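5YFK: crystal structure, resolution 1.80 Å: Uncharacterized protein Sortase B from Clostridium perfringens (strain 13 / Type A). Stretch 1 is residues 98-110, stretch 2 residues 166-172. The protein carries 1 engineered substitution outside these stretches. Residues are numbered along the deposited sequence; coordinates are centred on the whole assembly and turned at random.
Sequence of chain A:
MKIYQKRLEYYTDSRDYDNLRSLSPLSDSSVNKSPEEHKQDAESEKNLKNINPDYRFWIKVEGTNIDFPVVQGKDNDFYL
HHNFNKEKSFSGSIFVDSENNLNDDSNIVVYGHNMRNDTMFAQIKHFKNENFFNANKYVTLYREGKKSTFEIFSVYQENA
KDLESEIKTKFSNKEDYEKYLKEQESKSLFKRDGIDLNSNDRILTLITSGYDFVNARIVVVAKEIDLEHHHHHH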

# COMPACT_ATOMS: atom_id res chain seq x y z
N SER A 98 -11.59 2.13 2.92
CA SER A 98 -12.89 2.55 2.35
C SER A 98 -13.24 4.01 2.67
O SER A 98 -13.94 4.65 1.90
N GLU A 99 -12.60 4.56 3.71
CA GLU A 99 -12.84 5.94 4.15
C GLU A 99 -11.88 6.94 3.48
O GLU A 99 -12.10 8.15 3.53
N ASN A 100 -10.85 6.45 2.78
CA ASN A 100 -9.92 7.33 2.09
C ASN A 100 -10.59 8.16 1.02
O ASN A 100 -11.27 7.63 0.13
N ASN A 101 -10.35 9.47 1.06
CA ASN A 101 -10.56 10.31 -0.12
C ASN A 101 -9.24 10.55 -0.82
O ASN A 101 -8.39 11.33 -0.34
N LEU A 102 -9.06 9.90 -1.98
CA LEU A 102 -7.76 9.85 -2.63
C LEU A 102 -7.37 11.18 -3.26
O LEU A 102 -6.19 11.50 -3.38
N ASN A 103 -8.36 12.05 -3.49
CA ASN A 103 -8.04 13.41 -3.96
C ASN A 103 -7.54 14.32 -2.86
O ASN A 103 -6.73 15.22 -3.12
N ASP A 104 -8.03 14.09 -1.64
CA ASP A 104 -7.83 15.03 -0.54
C ASP A 104 -6.87 14.54 0.54
O ASP A 104 -6.12 15.36 1.12
N ASP A 105 -6.95 13.27 0.90
CA ASP A 105 -6.38 12.84 2.18
C ASP A 105 -4.83 12.89 2.17
O ASP A 105 -4.18 12.58 1.17
N SER A 106 -4.24 13.25 3.31
CA SER A 106 -2.77 13.30 3.42
C SER A 106 -2.13 11.91 3.70
O SER A 106 -0.92 11.74 3.54
N ASN A 107 -2.94 10.94 4.11
CA ASN A 107 -2.44 9.55 4.33
C ASN A 107 -3.30 8.59 3.54
O ASN A 107 -4.49 8.47 3.81
N ILE A 108 -2.70 7.95 2.56
CA ILE A 108 -3.36 6.91 1.79
C ILE A 108 -3.04 5.58 2.48
O ILE A 108 -1.88 5.21 2.63
N VAL A 109 -4.09 4.87 2.87
CA VAL A 109 -3.88 3.67 3.67
C VAL A 109 -4.30 2.46 2.91
O VAL A 109 -5.44 2.37 2.43
N VAL A 110 -3.37 1.51 2.78
CA VAL A 110 -3.58 0.37 1.92
C VAL A 110 -3.33 -0.92 2.72
O VAL A 110 -2.33 -1.01 3.44
N GLU A 166 -5.01 3.91 16.04
CA GLU A 166 -3.99 4.92 15.76
C GLU A 166 -4.07 5.45 14.33
O GLU A 166 -3.77 6.62 14.09
N ILE A 167 -4.32 4.57 13.36
CA ILE A 167 -4.16 4.95 11.93
C ILE A 167 -5.29 5.92 11.54
O ILE A 167 -6.47 5.68 11.84
N LYS A 168 -4.91 7.04 10.92
CA LYS A 168 -5.85 8.11 10.56
C LYS A 168 -5.61 8.48 9.09
O LYS A 168 -4.45 8.52 8.64
N THR A 169 -6.70 8.81 8.38
CA THR A 169 -6.64 9.36 7.01
C THR A 169 -7.02 10.85 6.95
O THR A 169 -6.69 11.55 6.00
N LYS A 170 -7.58 11.35 8.04
CA LYS A 170 -8.20 12.65 8.09
C LYS A 170 -7.53 13.38 9.23
O LYS A 170 -7.39 12.82 10.31
N PHE A 171 -7.16 14.65 9.01
CA PHE A 171 -6.58 15.46 10.08
C PHE A 171 -7.31 16.80 10.32
O PHE A 171 -7.73 17.46 9.38
N SER A 172 -7.45 17.18 11.59
CA SER A 172 -8.11 18.45 11.91
C SER A 172 -7.34 19.59 11.25
O SER A 172 -7.83 20.20 10.30

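The nearest CA atoms across the stretches are those of Asn 107 and Thr 169, 5.0 Å apart. Asp 105, Asn 107 and Val 109 point toward stretch 2.

Lys 170 starts with CA-to-CB directed away. Its chi angles (m, m, t, m) fold the chain back, so the ammonium group reaches stretch 1. There Lys 170 NZ forms a salt bridge with Asp 105 OD2 at 2.7 Å and donates to Glu 99 O at 2.9 Å. Asp 105 is m at chi1. Its OD2 also accepts from Asn 101 N at 2.5 Å and from Asn 100 ND2 at 3.0 Å, so the carboxylate ties the loop together.

Asn 100 has an off-well chi1 of -105°. Its OD1 accepts from Val 109 N at 2.8 Å, and its ND2 donates to Asn 107 O at 3.0 Å. Asn 107 is t, which carries ND2 to Lys 168 O at 2.9 Å.

Thr 169 is p. Its CG2 packs against Val 109 CG2 at 3.7 Å. Val 109, rotamer t, also meets Ile 167 (m, m), CG2 to CG2 at 3.8 Å. Phe 171, m, places its ring edge near Asn 107 CB, 4.4 Å from CE2.

One water bridges the backbones, accepting from Ser 106 N at 2.9 Å and donating to Thr 169 O at 2.5 Å.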

# COMPACT_ATOMS: atom_id res chain seq x y z
CB SER A 98 -14.00 1.64 2.87
OG SER A 98 -14.07 1.71 4.29
CB GLU A 99 -12.73 6.05 5.67
CG GLU A 99 -13.61 5.09 6.45
CD GLU A 99 -15.04 5.04 5.92
OE1 GLU A 99 -15.48 3.96 5.43
OE2 GLU A 99 -15.69 6.10 5.92
CB ASN A 100 -8.78 6.54 1.46
CG ASN A 100 -7.47 6.67 2.23
OD1 ASN A 100 -6.67 5.73 2.22
ND2 ASN A 100 -7.18 7.84 2.76
CB ASN A 101 -11.23 11.63 0.25
CG ASN A 101 -11.47 12.54 -0.95
OD1 ASN A 101 -10.73 12.52 -1.93
ND2 ASN A 101 -12.59 13.23 -0.94
CB LEU A 102 -7.73 8.75 -3.69
CG LEU A 102 -7.84 7.31 -3.16
CD1 LEU A 102 -7.74 6.33 -4.33
CD2 LEU A 102 -6.72 7.06 -2.16
CB ASN A 103 -9.26 14.04 -4.63
CG ASN A 103 -9.66 13.32 -5.90
OD1 ASN A 103 -8.81 13.00 -6.74
ND2 ASN A 103 -10.93 12.93 -5.99
CB ASP A 104 -9.17 15.40 0.09
CG ASP A 104 -10.14 16.00 -0.91
OD1 ASP A 104 -9.73 16.37 -2.03
OD2 ASP A 104 -11.32 16.15 -0.53
CB ASP A 105 -6.86 11.43 2.52
CG ASP A 105 -8.34 11.38 2.87
OD1 ASP A 105 -8.99 12.45 3.01
OD2 ASP A 105 -8.87 10.25 2.96
CB SER A 106 -2.33 14.33 4.47
OG SER A 106 -2.22 15.62 3.87
CB ASN A 107 -2.50 9.19 5.81
CG ASN A 107 -1.86 7.85 6.12
OD1 ASN A 107 -1.14 7.26 5.29
ND2 ASN A 107 -2.08 7.38 7.34
CB ILE A 108 -2.85 6.91 0.35
CG1 ILE A 108 -3.07 8.29 -0.29
CG2 ILE A 108 -3.53 5.79 -0.45
CD1 ILE A 108 -2.26 8.55 -1.54
CB VAL A 109 -4.67 3.75 4.99
CG1 VAL A 109 -4.58 2.44 5.76
CG2 VAL A 109 -4.15 4.90 5.83
CB VAL A 110 -2.65 0.43 0.68
CG1 VAL A 110 -2.82 -0.76 -0.23
CG2 VAL A 110 -2.87 1.73 -0.08
CB GLU A 166 -2.59 4.39 16.04
CG GLU A 166 -2.27 4.20 17.51
CD GLU A 166 -1.12 3.24 17.72
OE1 GLU A 166 -0.66 2.63 16.73
OE2 GLU A 166 -0.70 3.07 18.88
CB ILE A 167 -4.17 3.72 10.99
CG1 ILE A 167 -2.92 2.85 11.22
CG2 ILE A 167 -4.25 4.15 9.53
CD1 ILE A 167 -1.61 3.59 11.01
CB LYS A 168 -5.58 9.36 11.40
CG LYS A 168 -5.83 9.21 12.89
CD LYS A 168 -5.18 10.36 13.66
CE LYS A 168 -5.92 11.68 13.44
NZ LYS A 168 -5.32 12.82 14.20
CB THR A 169 -7.59 8.60 6.07
OG1 THR A 169 -8.93 8.62 6.61
CG2 THR A 169 -7.16 7.11 5.92
CB LYS A 170 -9.69 12.53 8.42
CG LYS A 170 -10.51 11.79 7.37
CD LYS A 170 -10.49 12.54 6.04
CE LYS A 170 -11.51 11.99 5.05
NZ LYS A 170 -11.10 10.69 4.46
CB PHE A 171 -5.10 15.69 9.78
CG PHE A 171 -4.31 14.42 9.71
CD1 PHE A 171 -3.91 13.79 10.86
CD2 PHE A 171 -4.21 13.73 8.50
CE1 PHE A 171 -3.30 12.55 10.81
CE2 PHE A 171 -3.63 12.47 8.44
CZ PHE A 171 -3.22 11.86 9.61
CB SER A 172 -8.16 18.66 13.43
OG SER A 172 -9.06 17.74 14.05
O HOH W 1 -6.00 13.94 5.47